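Exodeoxyribonuclease III (PDB 2VOA) probably cleaves DNA at abasic sites as an AP endonuclease of the exonuclease III family, with divalent metal ions, magnesium or manganese, as likely cofactors. Local coordinates at residues N64-S78 against D89-N103. The protein carries 1 engineered substitution. Residues are numbered along the deposited sequence; the frame is centred on the assembly and turned at random.
Sequences NGVAIASLEEPEDVS and DRLIRAKIAGIDVIN
The two-sheet sandwich of the DNase I-like fold shows here how one chain serves both layers: strand 64-70 lies in one sheet, and after a loop the chain joins the other as edge strand 77-78, antiparallel to 91-96. Between the layers, Ile68 CG2 meets Ile96 CD1 at 3.5 Å, and Val66 CG2 lies equally close to Ile92 CG2. With its CG2 anti to the backbone N, Ile96 sets that methyl against Ser70 CB, a tight 3.4 Å. At the edge, Glu75 and Lys95, then Ser78 and Arg93, form hydrogen-bonded pairs, and a beta bulge between them shifts the register by one. At the far end, Gly65 N donates to Asp89 O (2.7 Å), while Asn64 ND2 reaches Asp89 OD2 at 2.9 Å, nearly straight (168°) but from above the carboxylate plane. Asn64 OD1 lies above one face of the Arg90 guanidinium, toward its edge; NH1 of that group bonds to Tyr105 O, and Arg90 packs on a DNA phosphate. An alanine at Asn64 is likely to leave the Asp89 carboxylate without its amide donor and the guanidinium without the oxygen above it. Apolar packing thus joins the layers, whereas polar bonds tie Asn64 and Gly65 to Asp89, beside the DNA-contacting Arg90.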
ATOM      1  N   ASN A  64      12.705  11.359   9.380  1.00 30.37           N
ATOM      2  CA  ASN A  64      13.962  10.944   9.987  1.00 29.61           C
ATOM      3  C   ASN A  64      13.793   9.618  10.720  1.00 28.94           C
ATOM      4  O   ASN A  64      13.053   8.761  10.224  1.00 28.83           O
ATOM      5  CB  ASN A  64      14.494  12.046  10.911  1.00 28.41           C
ATOM      6  CG  ASN A  64      14.628  13.373  10.191  1.00 31.43           C
ATOM      7  OD1 ASN A  64      14.940  13.407   8.992  1.00 32.56           O
ATOM      8  ND2 ASN A  64      14.421  14.466  10.913  1.00 31.07           N
ATOM      9  N   GLY A  65      14.474   9.437  11.859  1.00 28.02           N
ATOM     10  CA  GLY A  65      14.285   8.225  12.681  1.00 27.29           C
ATOM     11  C   GLY A  65      15.410   7.219  12.396  1.00 27.09           C
ATOM     12  O   GLY A  65      15.744   6.924  11.235  1.00 28.40           O
ATOM     13  N   VAL A  66      16.004   6.703  13.463  1.00 26.85           N
ATOM     14  CA  VAL A  66      17.112   5.739  13.358  1.00 27.20           C
ATOM     15  C   VAL A  66      16.866   4.596  14.364  1.00 27.08           C
ATOM     16  O   VAL A  66      16.192   4.782  15.371  1.00 28.00           O
ATOM     17  CB  VAL A  66      18.482   6.414  13.662  1.00 27.51           C
ATOM     18  CG1 VAL A  66      18.929   7.329  12.505  1.00 29.05           C
ATOM     19  CG2 VAL A  66      18.467   7.187  15.000  1.00 28.64           C
ATOM     20  N   ALA A  67      17.397   3.419  14.082  1.00 27.35           N
ATOM     21  CA  ALA A  67      17.216   2.264  14.979  1.00 27.44           C
ATOM     22  C   ALA A  67      18.414   1.349  14.774  1.00 28.45           C
ATOM     23  O   ALA A  67      19.106   1.449  13.737  1.00 28.93           O
ATOM     24  CB  ALA A  67      15.909   1.543  14.645  1.00 27.02           C
ATOM     25  N   ILE A  68      18.696   0.497  15.773  1.00 28.81           N
ATOM     26  CA  ILE A  68      19.695  -0.566  15.591  1.00 28.08           C
ATOM     27  C   ILE A  68      19.068  -1.864  16.111  1.00 28.63           C
ATOM     28  O   ILE A  68      18.579  -1.910  17.251  1.00 27.54           O
ATOM     29  CB  ILE A  68      21.006  -0.304  16.369  1.00 28.48           C
ATOM     30  CG1 ILE A  68      21.550   1.102  16.098  1.00 29.88           C
ATOM     31  CG2 ILE A  68      22.060  -1.438  16.067  1.00 28.24           C
ATOM     32  CD1 ILE A  68      22.609   1.528  17.154  1.00 28.33           C
ATOM     33  N   ALA A  69      19.040  -2.875  15.243  1.00 28.49           N
ATOM     34  CA  ALA A  69      18.643  -4.246  15.628  1.00 28.80           C
ATOM     35  C   ALA A  69      19.898  -5.103  15.854  1.00 29.06           C
ATOM     36  O   ALA A  69      20.914  -4.949  15.142  1.00 29.32           O
ATOM     37  CB  ALA A  69      17.746  -4.854  14.555  1.00 29.22           C
ATOM     38  N   SER A  70      19.852  -5.978  16.853  1.00 28.19           N
ATOM     39  CA  SER A  70      21.017  -6.795  17.167  1.00 28.71           C
ATOM     40  C   SER A  70      20.680  -8.091  17.874  1.00 28.66           C
ATOM     41  O   SER A  70      19.626  -8.214  18.527  1.00 27.40           O
ATOM     42  CB  SER A  70      22.038  -5.985  17.983  1.00 28.12           C
ATOM     43  OG  SER A  70      21.491  -5.531  19.219  1.00 29.02           O
ATOM     44  N   LEU A  71      21.566  -9.072  17.728  1.00 28.23           N
ATOM     45  CA  LEU A  71      21.392 -10.347  18.411  1.00 29.06           C
ATOM     46  C   LEU A  71      21.680 -10.194  19.911  1.00 29.51           C
ATOM     47  O   LEU A  71      20.994 -10.779  20.755  1.00 30.95           O
ATOM     48  CB  LEU A  71      22.296 -11.418  17.775  1.00 28.69           C
ATOM     49  CG  LEU A  71      21.936 -11.764  16.319  1.00 30.59           C
ATOM     50  CD1 LEU A  71      23.000 -12.680  15.712  1.00 30.71           C
ATOM     51  CD2 LEU A  71      20.538 -12.390  16.201  1.00 30.92           C
ATOM     52  N   GLU A  72      22.695  -9.400  20.232  1.00 30.51           N
ATOM     53  CA  GLU A  72      23.060  -9.153  21.631  1.00 31.07           C
ATOM     54  C   GLU A  72      22.358  -7.895  22.153  1.00 31.24           C
ATOM     55  O   GLU A  72      22.090  -6.956  21.387  1.00 32.11           O
ATOM     56  CB  GLU A  72      24.582  -9.031  21.778  1.00 31.33           C
ATOM     57  CG  GLU A  72      25.350 -10.345  21.504  1.00 32.67           C
ATOM     58  CD  GLU A  72      24.809 -11.511  22.338  1.00 37.28           C
ATOM     59  OE1 GLU A  72      24.562 -11.317  23.549  1.00 37.59           O
ATOM     60  OE2 GLU A  72      24.619 -12.626  21.787  1.00 40.30           O
ATOM     61  N   GLU A  73      22.071  -7.871  23.454  1.00 31.38           N
ATOM     62  CA  GLU A  73      21.394  -6.720  24.048  1.00 31.50           C
ATOM     63  C   GLU A  73      22.262  -5.455  24.047  1.00 31.29           C
ATOM     64  O   GLU A  73      23.357  -5.452  24.626  1.00 31.10           O
ATOM     65  CB  GLU A  73      20.915  -7.046  25.467  1.00 32.14           C
ATOM     66  CG  GLU A  73      20.038  -5.969  26.043  1.00 33.72           C
ATOM     67  CD  GLU A  73      19.409  -6.383  27.353  1.00 37.40           C
ATOM     68  OE1 GLU A  73      19.938  -7.304  28.011  1.00 37.22           O
ATOM     69  OE2 GLU A  73      18.380  -5.790  27.727  1.00 39.54           O
ATOM     70  N   PRO A  74      21.787  -4.386  23.377  1.00 32.12           N
ATOM     71  CA  PRO A  74      22.519  -3.119  23.397  1.00 31.97           C
ATOM     72  C   PRO A  74      22.651  -2.541  24.810  1.00 31.57           C
ATOM     73  O   PRO A  74      21.730  -2.672  25.644  1.00 31.89           O
ATOM     74  CB  PRO A  74      21.647  -2.199  22.539  1.00 32.45           C
ATOM     75  CG  PRO A  74      20.932  -3.121  21.616  1.00 34.21           C
ATOM     76  CD  PRO A  74      20.606  -4.299  22.492  1.00 32.29           C
ATOM     77  N   GLU A  75      23.817  -1.969  25.088  1.00 31.73           N
ATOM     78  CA  GLU A  75      24.079  -1.262  26.349  1.00 32.26           C
ATOM     79  C   GLU A  75      24.480   0.176  26.079  1.00 31.93           C
ATOM     80  O   GLU A  75      24.838   0.531  24.941  1.00 31.98           O
ATOM     81  CB  GLU A  75      25.225  -1.918  27.115  1.00 32.81           C
ATOM     82  CG  GLU A  75      25.504  -3.328  26.696  1.00 36.39           C
ATOM     83  CD  GLU A  75      26.405  -4.064  27.654  1.00 37.27           C
ATOM     84  OE1 GLU A  75      27.486  -3.537  27.989  1.00 39.38           O
ATOM     85  OE2 GLU A  75      26.036  -5.188  28.026  1.00 39.62           O
ATOM     86  N   ASP A  76      24.413   1.003  27.125  1.00 32.23           N
ATOM     87  CA  ASP A  76      24.928   2.376  27.056  1.00 33.25           C
ATOM     88  C   ASP A  76      24.352   3.129  25.856  1.00 32.41           C
ATOM     89  O   ASP A  76      25.088   3.750  25.072  1.00 33.09           O
ATOM     90  CB  ASP A  76      26.467   2.371  27.003  1.00 34.21           C
ATOM     91  CG  ASP A  76      27.104   1.689  28.218  1.00 37.11           C
ATOM     92  OD1 ASP A  76      26.556   1.779  29.338  1.00 39.44           O
ATOM     93  OD2 ASP A  76      28.166   1.059  28.046  1.00 42.33           O
ATOM     94  N   VAL A  77      23.033   3.054  25.702  1.00 31.35           N
ATOM     95  CA  VAL A  77      22.364   3.618  24.529  1.00 30.34           C
ATOM     96  C   VAL A  77      22.233   5.130  24.703  1.00 30.20           C
ATOM     97  O   VAL A  77      21.825   5.613  25.778  1.00 29.74           O
ATOM     98  CB  VAL A  77      20.961   2.993  24.330  1.00 30.89           C
ATOM     99  CG1 VAL A  77      20.271   3.577  23.112  1.00 29.97           C
ATOM    100  CG2 VAL A  77      21.044   1.472  24.217  1.00 31.32           C
ATOM    101  N   SER A  78      22.611   5.875  23.664  1.00 29.82           N
ATOM    102  CA  SER A  78      22.422   7.339  23.673  1.00 30.24           C
ATOM    103  C   SER A  78      21.846   7.818  22.343  1.00 29.37           C
ATOM    104  O   SER A  78      21.966   7.131  21.330  1.00 28.22           O
ATOM    105  CB  SER A  78      23.722   8.081  24.026  1.00 30.64           C
ATOM    106  OG  SER A  78      24.717   7.885  23.038  1.00 33.45           O
ATOM    107  N   ASP A  89      16.558  12.146  16.502  1.00 29.15           N
ATOM    108  CA  ASP A  89      16.009  11.329  15.401  1.00 29.81           C
ATOM    109  C   ASP A  89      16.988  11.075  14.249  1.00 29.81           C
ATOM    110  O   ASP A  89      16.593  10.516  13.214  1.00 30.74           O
ATOM    111  CB  ASP A  89      14.680  11.900  14.866  1.00 29.33           C
ATOM    112  CG  ASP A  89      14.828  13.297  14.212  1.00 31.81           C
ATOM    113  OD1 ASP A  89      15.941  13.880  14.212  1.00 32.41           O
ATOM    114  OD2 ASP A  89      13.801  13.837  13.723  1.00 31.85           O
ATOM    115  N   ARG A  90      18.248  11.484  14.430  1.00 28.60           N
ATOM    116  CA  ARG A  90      19.278  11.293  13.416  1.00 28.94           C
ATOM    117  C   ARG A  90      20.527  10.574  13.913  1.00 28.94           C
ATOM    118  O   ARG A  90      21.477  10.391  13.161  1.00 29.21           O
ATOM    119  CB  ARG A  90      19.718  12.652  12.835  1.00 28.29           C
ATOM    120  CG  ARG A  90      18.628  13.401  12.032  1.00 28.20           C
ATOM    121  CD  ARG A  90      19.243  14.614  11.363  1.00 29.73           C
ATOM    122  NE  ARG A  90      18.299  15.316  10.492  1.00 30.82           N
ATOM    123  CZ  ARG A  90      18.066  15.013   9.207  1.00 30.89           C
ATOM    124  NH1 ARG A  90      18.684  14.005   8.607  1.00 29.52           N
ATOM    125  NH2 ARG A  90      17.201  15.741   8.519  1.00 32.17           N
ATOM    126  N   LEU A  91      20.594  10.243  15.198  1.00 28.35           N
ATOM    127  CA  LEU A  91      21.811   9.594  15.677  1.00 27.85           C
ATOM    128  C   LEU A  91      21.439   8.734  16.860  1.00 27.86           C
ATOM    129  O   LEU A  91      20.851   9.230  17.820  1.00 28.04           O
ATOM    130  CB  LEU A  91      22.866  10.636  16.089  1.00 28.04           C
ATOM    131  CG  LEU A  91      24.279  10.186  16.500  1.00 28.00           C
ATOM    132  CD1 LEU A  91      25.249  11.343  16.439  1.00 28.23           C
ATOM    133  CD2 LEU A  91      24.367   9.540  17.929  1.00 27.66           C
ATOM    134  N   ILE A  92      21.793   7.459  16.768  1.00 28.06           N
ATOM    135  CA  ILE A  92      21.616   6.535  17.888  1.00 28.46           C
ATOM    136  C   ILE A  92      22.917   5.773  18.055  1.00 28.99           C
ATOM    137  O   ILE A  92      23.541   5.353  17.056  1.00 28.29           O
ATOM    138  CB  ILE A  92      20.372   5.597  17.689  1.00 28.55           C
ATOM    139  CG1 ILE A  92      20.071   4.778  18.959  1.00 28.08           C
ATOM    140  CG2 ILE A  92      20.510   4.708  16.428  1.00 29.70           C
ATOM    141  CD1 ILE A  92      18.819   3.918  18.853  1.00 29.58           C
ATOM    142  N   ARG A  93      23.340   5.625  19.310  1.00 29.25           N
ATOM    143  CA  ARG A  93      24.615   5.000  19.619  1.00 29.33           C
ATOM    144  C   ARG A  93      24.460   3.984  20.740  1.00 29.10           C
ATOM    145  O   ARG A  93      23.708   4.212  21.657  1.00 29.12           O
ATOM    146  CB  ARG A  93      25.601   6.066  20.044  1.00 29.74           C
ATOM    147  CG  ARG A  93      26.971   5.535  20.455  1.00 30.94           C
ATOM    148  CD  ARG A  93      27.920   6.676  20.512  1.00 30.90           C
ATOM    149  NE  ARG A  93      29.322   6.269  20.509  1.00 31.19           N
ATOM    150  CZ  ARG A  93      30.316   7.141  20.619  1.00 34.12           C
ATOM    151  NH1 ARG A  93      30.036   8.439  20.710  1.00 33.72           N
ATOM    152  NH2 ARG A  93      31.576   6.732  20.621  1.00 34.42           N
ATOM    153  N   ALA A  94      25.179   2.876  20.645  1.00 29.29           N
ATOM    154  CA  ALA A  94      25.094   1.820  21.649  1.00 29.47           C
ATOM    155  C   ALA A  94      26.354   0.989  21.624  1.00 30.04           C
ATOM    156  O   ALA A  94      27.015   0.901  20.596  1.00 30.59           O
ATOM    157  CB  ALA A  94      23.870   0.933  21.398  1.00 29.86           C
ATOM    158  N   LYS A  95      26.680   0.369  22.758  1.00 29.28           N
ATOM    159  CA  LYS A  95      27.678  -0.677  22.774  1.00 29.94           C
ATOM    160  C   LYS A  95      26.926  -2.004  22.572  1.00 29.00           C
ATOM    161  O   LYS A  95      26.043  -2.365  23.376  1.00 28.23           O
ATOM    162  CB  LYS A  95      28.407  -0.684  24.124  1.00 30.84           C
ATOM    163  CG  LYS A  95      29.653  -1.580  24.170  1.00 34.39           C
ATOM    164  CD  LYS A  95      30.158  -1.649  25.598  1.00 39.95           C
ATOM    165  CE  LYS A  95      31.455  -2.430  25.731  1.00 44.20           C
ATOM    166  NZ  LYS A  95      32.483  -1.919  24.787  1.00 45.91           N
ATOM    167  N   ILE A  96      27.258  -2.706  21.491  1.00 28.25           N
ATOM    168  CA  ILE A  96      26.562  -3.950  21.128  1.00 27.47           C
ATOM    169  C   ILE A  96      27.592  -5.033  20.863  1.00 27.11           C
ATOM    170  O   ILE A  96      28.439  -4.865  19.970  1.00 26.29           O
ATOM    171  CB  ILE A  96      25.687  -3.755  19.864  1.00 27.75           C
ATOM    172  CG1 ILE A  96      24.671  -2.637  20.124  1.00 27.56           C
ATOM    173  CG2 ILE A  96      24.974  -5.039  19.488  1.00 29.49           C
ATOM    174  CD1 ILE A  96      23.896  -2.176  18.906  1.00 29.58           C
ATOM    175  N   ALA A  97      27.511  -6.115  21.647  1.00 27.50           N
ATOM    176  CA  ALA A  97      28.451  -7.249  21.503  1.00 28.20           C
ATOM    177  C   ALA A  97      29.909  -6.744  21.484  1.00 28.17           C
ATOM    178  O   ALA A  97      30.729  -7.189  20.682  1.00 28.96           O
ATOM    179  CB  ALA A  97      28.129  -8.027  20.219  1.00 28.57           C
ATOM    180  N   GLY A  98      30.211  -5.787  22.353  1.00 27.48           N
ATOM    181  CA  GLY A  98      31.568  -5.271  22.482  1.00 28.09           C
ATOM    182  C   GLY A  98      31.969  -4.219  21.450  1.00 28.60           C
ATOM    183  O   GLY A  98      33.076  -3.712  21.527  1.00 28.69           O
ATOM    184  N   ILE A  99      31.074  -3.888  20.512  1.00 28.11           N
ATOM    185  CA  ILE A  99      31.341  -2.903  19.426  1.00 28.05           C
ATOM    186  C   ILE A  99      30.669  -1.566  19.751  1.00 28.70           C
ATOM    187  O   ILE A  99      29.477  -1.534  20.059  1.00 28.81           O
ATOM    188  CB  ILE A  99      30.782  -3.401  18.035  1.00 28.12           C
ATOM    189  CG1 ILE A  99      31.173  -4.874  17.770  1.00 29.68           C
ATOM    190  CG2 ILE A  99      31.271  -2.479  16.883  1.00 28.71           C
ATOM    191  CD1 ILE A  99      32.698  -5.063  17.640  1.00 32.09           C
ATOM    192  N   ASP A 100      31.422  -0.467  19.674  1.00 28.17           N
ATOM    193  CA  ASP A 100      30.840   0.875  19.844  1.00 28.94           C
ATOM    194  C   ASP A 100      30.209   1.228  18.508  1.00 28.46           C
ATOM    195  O   ASP A 100      30.929   1.391  17.512  1.00 30.13           O
ATOM    196  CB  ASP A 100      31.945   1.871  20.193  1.00 28.83           C
ATOM    197  CG  ASP A 100      31.442   3.308  20.394  1.00 32.81           C
ATOM    198  OD1 ASP A 100      32.313   4.205  20.492  1.00 36.17           O
ATOM    199  OD2 ASP A 100      30.218   3.569  20.421  1.00 33.86           O
ATOM    200  N   VAL A 101      28.878   1.289  18.470  1.00 28.14           N
ATOM    201  CA  VAL A 101      28.144   1.506  17.206  1.00 28.66           C
ATOM    202  C   VAL A 101      27.507   2.875  17.175  1.00 28.74           C
ATOM    203  O   VAL A 101      26.735   3.220  18.066  1.00 28.83           O
ATOM    204  CB  VAL A 101      27.017   0.455  17.005  1.00 27.90           C
ATOM    205  CG1 VAL A 101      26.274   0.710  15.674  1.00 30.70           C
ATOM    206  CG2 VAL A 101      27.607  -0.967  17.004  1.00 30.53           C
ATOM    207  N   ILE A 102      27.826   3.642  16.139  1.00 29.10           N
ATOM    208  CA  ILE A 102      27.233   4.989  15.966  1.00 28.97           C
ATOM    209  C   ILE A 102      26.471   4.998  14.634  1.00 29.09           C
ATOM    210  O   ILE A 102      27.074   4.839  13.591  1.00 29.67           O
ATOM    211  CB  ILE A 102      28.297   6.122  15.954  1.00 28.85           C
ATOM    212  CG1 ILE A 102      29.306   5.981  17.104  1.00 31.65           C
ATOM    213  CG2 ILE A 102      27.601   7.493  15.969  1.00 28.56           C
ATOM    214  CD1 ILE A 102      30.677   5.406  16.682  1.00 34.07           C
ATOM    215  N   ASN A 103      25.151   5.201  14.688  1.00 28.06           N
ATOM    216  CA  ASN A 103      24.290   5.137  13.505  1.00 28.39           C
ATOM    217  C   ASN A 103      23.728   6.525  13.222  1.00 28.37           C
ATOM    218  O   ASN A 103      22.991   7.070  14.031  1.00 28.21           O
ATOM    219  CB  ASN A 103      23.144   4.159  13.760  1.00 28.25           C
ATOM    220  CG  ASN A 103      22.106   4.132  12.635  1.00 29.27           C
ATOM    221  OD1 ASN A 103      22.364   4.566  11.499  1.00 30.93           O
ATOM    222  ND2 ASN A 103      20.929   3.526  12.946  1.00 29.25           N
TER
HETATM  223  O   HOH W   1      25.809  -6.229  23.977  1.00 28.09           O